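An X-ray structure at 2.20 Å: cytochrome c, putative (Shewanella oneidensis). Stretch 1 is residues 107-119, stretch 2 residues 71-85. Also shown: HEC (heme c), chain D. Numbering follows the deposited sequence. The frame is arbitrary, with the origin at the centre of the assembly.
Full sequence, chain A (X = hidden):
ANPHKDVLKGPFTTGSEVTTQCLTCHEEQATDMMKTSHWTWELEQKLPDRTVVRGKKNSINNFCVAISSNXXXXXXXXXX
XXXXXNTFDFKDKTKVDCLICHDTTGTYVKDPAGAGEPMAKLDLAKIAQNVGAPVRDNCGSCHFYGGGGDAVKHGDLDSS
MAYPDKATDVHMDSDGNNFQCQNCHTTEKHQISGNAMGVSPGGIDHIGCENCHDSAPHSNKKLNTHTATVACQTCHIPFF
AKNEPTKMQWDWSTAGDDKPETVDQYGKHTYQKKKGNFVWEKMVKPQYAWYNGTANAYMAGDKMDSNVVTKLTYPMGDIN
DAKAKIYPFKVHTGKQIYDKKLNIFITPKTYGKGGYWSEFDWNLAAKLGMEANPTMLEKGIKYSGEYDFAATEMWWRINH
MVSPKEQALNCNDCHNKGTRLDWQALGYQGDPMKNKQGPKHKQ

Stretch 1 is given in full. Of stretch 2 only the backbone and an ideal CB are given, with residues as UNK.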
# COMPACT_ATOMS: atom_id res chain seq x y z
N THR A 107 10.28 17.11 -12.72
CA THR A 107 11.67 16.92 -12.28
C THR A 107 11.80 16.76 -10.76
O THR A 107 12.89 16.40 -10.28
CB THR A 107 12.59 18.07 -12.71
OG1 THR A 107 12.26 19.27 -11.96
CG2 THR A 107 12.41 18.37 -14.19
N TYR A 108 10.74 17.10 -10.00
CA TYR A 108 10.89 17.07 -8.55
C TYR A 108 10.98 15.60 -8.07
O TYR A 108 10.15 14.78 -8.41
CB TYR A 108 9.81 17.87 -7.81
CG TYR A 108 9.94 17.79 -6.28
CD1 TYR A 108 10.77 18.62 -5.57
CD2 TYR A 108 9.15 16.87 -5.54
CE1 TYR A 108 10.83 18.59 -4.19
CE2 TYR A 108 9.21 16.85 -4.14
CZ TYR A 108 10.07 17.69 -3.49
OH TYR A 108 10.17 17.62 -2.14
N VAL A 109 12.04 15.30 -7.34
CA VAL A 109 12.34 13.94 -6.91
C VAL A 109 12.96 14.02 -5.51
O VAL A 109 13.89 14.82 -5.28
CB VAL A 109 13.37 13.25 -7.85
CG1 VAL A 109 13.86 11.89 -7.23
CG2 VAL A 109 12.79 13.00 -9.24
N LYS A 110 12.48 13.18 -4.61
CA LYS A 110 12.95 13.06 -3.19
C LYS A 110 14.01 11.97 -3.19
O LYS A 110 13.84 10.90 -3.76
CB LYS A 110 11.79 12.67 -2.25
CG LYS A 110 10.76 13.81 -2.03
CD LYS A 110 9.48 13.36 -1.33
CE LYS A 110 9.57 13.38 0.18
NZ LYS A 110 9.21 14.63 0.79
N ASP A 111 15.14 12.31 -2.62
CA ASP A 111 16.27 11.43 -2.52
C ASP A 111 15.88 10.15 -1.74
O ASP A 111 15.53 10.24 -0.57
CB ASP A 111 17.30 12.24 -1.76
CG ASP A 111 18.57 11.47 -1.46
OD1 ASP A 111 18.56 10.22 -1.46
OD2 ASP A 111 19.61 12.08 -1.17
N PRO A 112 15.99 8.98 -2.38
CA PRO A 112 15.49 7.68 -1.85
C PRO A 112 16.09 7.34 -0.53
O PRO A 112 15.49 6.51 0.18
CB PRO A 112 16.04 6.62 -2.80
CG PRO A 112 16.58 7.39 -4.01
CD PRO A 112 16.72 8.85 -3.66
N ALA A 113 17.27 7.90 -0.22
CA ALA A 113 17.77 7.79 1.15
C ALA A 113 17.78 9.08 1.97
O ALA A 113 18.52 9.16 2.96
CB ALA A 113 19.21 7.11 1.19
N GLY A 114 16.99 10.10 1.60
CA GLY A 114 17.18 11.38 2.28
C GLY A 114 16.19 11.84 3.35
O GLY A 114 16.09 13.02 3.56
N ALA A 115 15.46 10.94 4.02
CA ALA A 115 14.44 11.31 5.02
C ALA A 115 13.47 12.40 4.51
O ALA A 115 12.97 13.19 5.29
CB ALA A 115 15.13 11.72 6.35
N GLY A 116 13.17 12.41 3.21
CA GLY A 116 12.15 13.27 2.63
C GLY A 116 12.72 14.42 1.81
O GLY A 116 12.04 15.00 0.93
N GLU A 117 13.98 14.72 2.06
CA GLU A 117 14.73 15.80 1.39
C GLU A 117 14.76 15.56 -0.10
O GLU A 117 14.92 14.39 -0.54
CB GLU A 117 16.17 15.88 1.95
CG GLU A 117 16.55 17.24 2.45
CD GLU A 117 15.53 17.89 3.41
OE1 GLU A 117 15.02 18.99 3.05
OE2 GLU A 117 15.28 17.32 4.52
N PRO A 118 14.67 16.65 -0.88
CA PRO A 118 14.73 16.56 -2.33
C PRO A 118 16.14 16.16 -2.73
O PRO A 118 17.06 16.51 -2.00
CB PRO A 118 14.54 18.02 -2.78
CG PRO A 118 14.02 18.72 -1.62
CD PRO A 118 14.65 18.06 -0.44
N MET A 119 16.31 15.51 -3.87
CA MET A 119 17.62 15.34 -4.50
C MET A 119 18.38 16.63 -4.68
O MET A 119 17.82 17.70 -4.89
CB MET A 119 17.48 14.70 -5.89
CG MET A 119 16.97 13.28 -5.82
SD MET A 119 18.29 12.12 -5.28
CE MET A 119 19.51 12.36 -6.81
N UNK A 71 13.91 4.94 9.13
CA UNK A 71 13.16 6.05 8.60
C UNK A 71 13.76 6.76 7.35
O UNK A 71 13.00 7.09 6.45
CB UNK A 71 12.99 7.07 9.72
N UNK A 72 15.08 7.05 7.31
CA UNK A 72 15.67 7.79 6.17
C UNK A 72 15.47 7.18 4.79
O UNK A 72 15.42 7.93 3.78
CB UNK A 72 17.18 7.94 6.40
N UNK A 73 15.40 5.86 4.73
CA UNK A 73 15.02 5.20 3.52
C UNK A 73 13.48 5.29 3.33
O UNK A 73 13.04 5.40 2.23
CB UNK A 73 15.50 3.75 3.55
N UNK A 74 12.66 5.25 4.36
CA UNK A 74 11.22 5.12 4.10
C UNK A 74 10.50 6.43 3.85
O UNK A 74 9.51 6.49 3.08
CB UNK A 74 10.55 4.41 5.28
N UNK A 75 11.00 7.50 4.46
CA UNK A 75 10.30 8.77 4.39
C UNK A 75 10.64 9.59 3.15
O UNK A 75 10.16 10.74 2.98
CB UNK A 75 10.61 9.59 5.64
N UNK A 76 11.42 9.02 2.24
CA UNK A 76 11.46 9.50 0.85
C UNK A 76 10.08 9.44 0.26
O UNK A 76 9.85 10.06 -0.81
CB UNK A 76 12.43 8.68 0.00
N UNK A 77 9.19 8.62 0.84
CA UNK A 77 7.76 8.61 0.48
C UNK A 77 6.85 9.15 1.60
O UNK A 77 5.67 8.79 1.70
CB UNK A 77 7.33 7.18 0.12
N UNK A 78 7.39 10.04 2.42
CA UNK A 78 6.58 10.88 3.32
C UNK A 78 6.43 12.29 2.72
O UNK A 78 7.40 12.87 2.25
CB UNK A 78 7.22 10.95 4.71
N UNK A 79 5.23 12.86 2.78
CA UNK A 79 4.99 14.22 2.29
C UNK A 79 5.58 15.28 3.26
O UNK A 79 4.89 16.26 3.63
CB UNK A 79 3.49 14.45 2.11
N UNK A 80 6.83 15.03 3.69
CA UNK A 80 7.54 15.82 4.66
C UNK A 80 9.03 15.89 4.38
O UNK A 80 9.57 15.14 3.50
CB UNK A 80 7.30 15.26 6.06
N UNK A 81 9.74 16.74 5.16
CA UNK A 81 11.20 16.82 5.02
C UNK A 81 11.91 16.54 6.38
O UNK A 81 11.73 17.30 7.28
CB UNK A 81 11.60 18.20 4.49
N UNK A 82 12.75 15.50 6.51
CA UNK A 82 13.53 15.33 7.76
C UNK A 82 13.08 14.25 8.74
O UNK A 82 13.67 14.12 9.79
CB UNK A 82 13.53 16.66 8.52
N UNK A 83 11.99 13.52 8.46
CA UNK A 83 11.56 12.47 9.39
C UNK A 83 12.59 11.32 9.27
O UNK A 83 12.58 10.52 8.34
CB UNK A 83 10.14 11.99 9.08
N UNK A 84 13.55 11.32 10.20
CA UNK A 84 14.68 10.37 10.18
C UNK A 84 14.69 9.48 11.41
O UNK A 84 15.36 8.47 11.42
CB UNK A 84 16.01 11.12 10.08
N UNK A 85 13.92 9.83 12.45
CA UNK A 85 13.79 8.91 13.54
C UNK A 85 12.59 9.36 14.30
O UNK A 85 11.77 10.15 13.81
CB UNK A 85 15.04 8.85 14.42
FE HEC D . 6.08 2.04 2.46
CHA HEC D . 2.67 1.60 3.18
CHB HEC D . 6.89 0.08 5.19
CHC HEC D . 9.40 2.64 1.96
CHD HEC D . 5.35 3.81 -0.34
NA HEC D . 4.98 0.97 3.94
C1A HEC D . 3.58 0.94 4.04
C2A HEC D . 3.26 0.10 5.20
C3A HEC D . 4.42 -0.32 5.77
C4A HEC D . 5.52 0.23 4.97
CMA HEC D . 4.52 -1.25 7.06
CAA HEC D . 1.79 -0.26 5.67
CBA HEC D . 1.43 -1.71 5.26
CGA HEC D . 1.72 -1.96 3.76
O1A HEC D . 2.75 -2.63 3.46
O2A HEC D . 0.99 -1.49 2.78
NB HEC D . 7.83 1.49 3.37
C1B HEC D . 7.91 0.71 4.54
C2B HEC D . 9.29 0.62 4.96
C3B HEC D . 9.99 1.31 4.03
C4B HEC D . 9.07 1.87 3.04
CMB HEC D . 9.76 -0.19 6.21
CAB HEC D . 11.52 1.57 3.97
CBB HEC D . 12.44 0.62 4.38
NC HEC D . 7.24 3.06 0.98
C1C HEC D . 8.59 3.18 0.99
C2C HEC D . 8.99 3.93 -0.17
C3C HEC D . 7.84 4.25 -0.86
C4C HEC D . 6.71 3.70 -0.10
CMC HEC D . 10.48 4.26 -0.47
CAC HEC D . 7.70 5.06 -2.21
CBC HEC D . 8.30 4.74 -3.41
ND HEC D . 4.26 2.60 1.52
C1D HEC D . 4.27 3.44 0.44
C2D HEC D . 2.85 3.82 0.22
C3D HEC D . 2.00 3.15 1.30
C4D HEC D . 2.97 2.40 2.08
CMD HEC D . 2.33 4.74 -0.89
CAD HEC D . 0.43 3.19 1.48
CBD HEC D . -0.14 2.03 0.66
CGD HEC D . -1.68 2.03 0.54
O1D HEC D . -2.11 1.52 -0.52
O2D HEC D . -2.54 2.48 1.40

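Position 71 opens a short helix, and nothing of stretch 1 lies within 5.5 Å of its ideal CB. Many residues would suit. It is Glu71, whose O accepts from the N of position 75.

At 72, phi is -57° and CB points sideways, 4.2 Å from Ala115 N. A small or compact apolar residue fits, proline included. The backbone matters more: O at 72 accepts from Ala115 N at 3.0 Å. The residue is Pro72, and its CB lies 4.4 Å from Ala115 CB.

At 73, CB points away, though the ideal CB at 73 is 4.4 Å from Pro112 O. Long or polar chains have room. The residue is Arg73; its chi1 and chi2 are both -143°, between wells, and its CG lies 3.7 Å from Pro112 O.

Positions 74 and 77 both point away from stretch 1, and heme c lies on that side. The ideal CB at 74 faces the vinyl-derived carbon CAB, and that at 77 faces CAC. Two cysteines three apart are the natural reading. Cys74 SG bonds CAB at 2.1 Å and Cys77 SG bonds CAC at 2.0 Å.

At 75, CB points sideways, 4.2 Å from Ala115 C, with the O of position 83 nearby. A small side chain with a donor suits: serine or threonine, perhaps cysteine. The residue is Thr75, chi1 p. Its OG1 lies 3.0 Å from Ala115 CA and donates to the O of position 83 at 2.7 Å.

At 76, the ideal CB is 3.5 Å from Asp111 O and 3.7 Å from Pro112 CA. Space is short and carbonyls are close, so alanine or serine would suit. The residue is Ser76. Its OG lies 3.2 Å from Pro112 O and 2.5 Å from Arg73 O; which takes its proton is not settled.

At 78 CB points sideways, with nothing of stretch 1 within 5.5 Å. Stretch 1 reads the backbone here: Lys110 NZ makes a weak hydrogen bond to the O of 78 at 2.9 Å. Several residues would do. The residue is His78; its ND1 is 3.0 Å from water 1, which also donates to Ala115 O.

Position 79 points away and is undemanding; it is Ala79.

At 80, the O accepts from Lys110 NZ at 2.8 Å and lies 3.3 Å from Gly116 CA. An ideal CB meets nothing of stretch 1, so several residues seem possible. It is Gly80.

At 81, CB points sideways, and Tyr108, Lys110 and Pro118 line the space beyond. A large ring fits, best with a polar tip. In Tyr81, chi1 m, the OH lies 3.0 Å from Tyr108 OH, and CE2 is 4.0 Å from Pro118 CD.

At 82, phi 104° calls for glycine. Gly82 N donates to Ala115 O at 2.6 Å.

At 83, CB points sideways, 4.9 Å from Ala115 O, and large chains could lead off. Trp83 does so, chi1 t.

At 84, CB nears Ala115 CB; many chains suit. Lys84 CB packs there at 3.8 Å, and its end leads away.

Position 85 is out of reach and unrestricted by stretch 1; it is Asp85.

Stretch 2, residues 71-85: EPRCTSCHAGYGWKD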
# COMPACT_ATOMS: atom_id res chain seq x y z
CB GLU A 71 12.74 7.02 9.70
CG GLU A 71 11.77 6.38 10.69
CD GLU A 71 12.49 5.85 11.95
OE1 GLU A 71 13.59 5.27 11.87
OE2 GLU A 71 11.94 6.05 13.04
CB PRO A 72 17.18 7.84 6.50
CG PRO A 72 17.27 7.76 7.96
CD PRO A 72 16.08 6.83 8.39
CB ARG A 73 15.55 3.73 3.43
CG ARG A 73 15.99 3.28 1.98
CD ARG A 73 15.64 1.76 1.59
NE ARG A 73 15.75 1.41 0.14
CZ ARG A 73 15.31 0.24 -0.43
NH1 ARG A 73 15.47 0.02 -1.73
NH2 ARG A 73 14.71 -0.70 0.29
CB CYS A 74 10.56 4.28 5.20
SG CYS A 74 11.73 2.90 5.58
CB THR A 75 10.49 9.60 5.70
OG1 THR A 75 11.88 9.90 5.86
CG2 THR A 75 9.99 8.82 7.07
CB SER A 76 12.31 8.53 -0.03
OG SER A 76 12.41 7.24 0.63
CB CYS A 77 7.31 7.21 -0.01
SG CYS A 77 8.17 6.91 -1.57
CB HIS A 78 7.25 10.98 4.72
CG HIS A 78 6.49 11.78 5.71
ND1 HIS A 78 7.04 12.89 6.33
CD2 HIS A 78 5.22 11.65 6.21
CE1 HIS A 78 6.15 13.39 7.19
NE2 HIS A 78 5.06 12.63 7.16
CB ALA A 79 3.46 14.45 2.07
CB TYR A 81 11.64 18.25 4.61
CG TYR A 81 11.10 18.72 3.28
CD1 TYR A 81 10.39 19.93 3.18
CD2 TYR A 81 11.38 18.01 2.11
CE1 TYR A 81 9.92 20.39 1.92
CE2 TYR A 81 10.93 18.45 0.91
CZ TYR A 81 10.20 19.64 0.80
OH TYR A 81 9.74 20.05 -0.46
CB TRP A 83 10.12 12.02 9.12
CG TRP A 83 9.62 10.93 10.02
CD1 TRP A 83 10.31 10.34 11.06
CD2 TRP A 83 8.35 10.33 10.02
NE1 TRP A 83 9.54 9.39 11.67
CE2 TRP A 83 8.34 9.34 11.04
CE3 TRP A 83 7.24 10.44 9.20
CZ2 TRP A 83 7.26 8.52 11.27
CZ3 TRP A 83 6.15 9.66 9.46
CH2 TRP A 83 6.17 8.69 10.44
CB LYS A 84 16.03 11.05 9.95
CG LYS A 84 16.39 12.01 11.01
CD LYS A 84 17.82 12.58 10.86
CE LYS A 84 18.04 13.75 11.88
NZ LYS A 84 19.48 14.00 12.40
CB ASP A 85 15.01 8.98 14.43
CG ASP A 85 15.42 10.43 14.72
OD1 ASP A 85 14.54 11.28 15.08
OD2 ASP A 85 16.60 10.80 14.54
O HOH W 1 10.01 13.28 6.08
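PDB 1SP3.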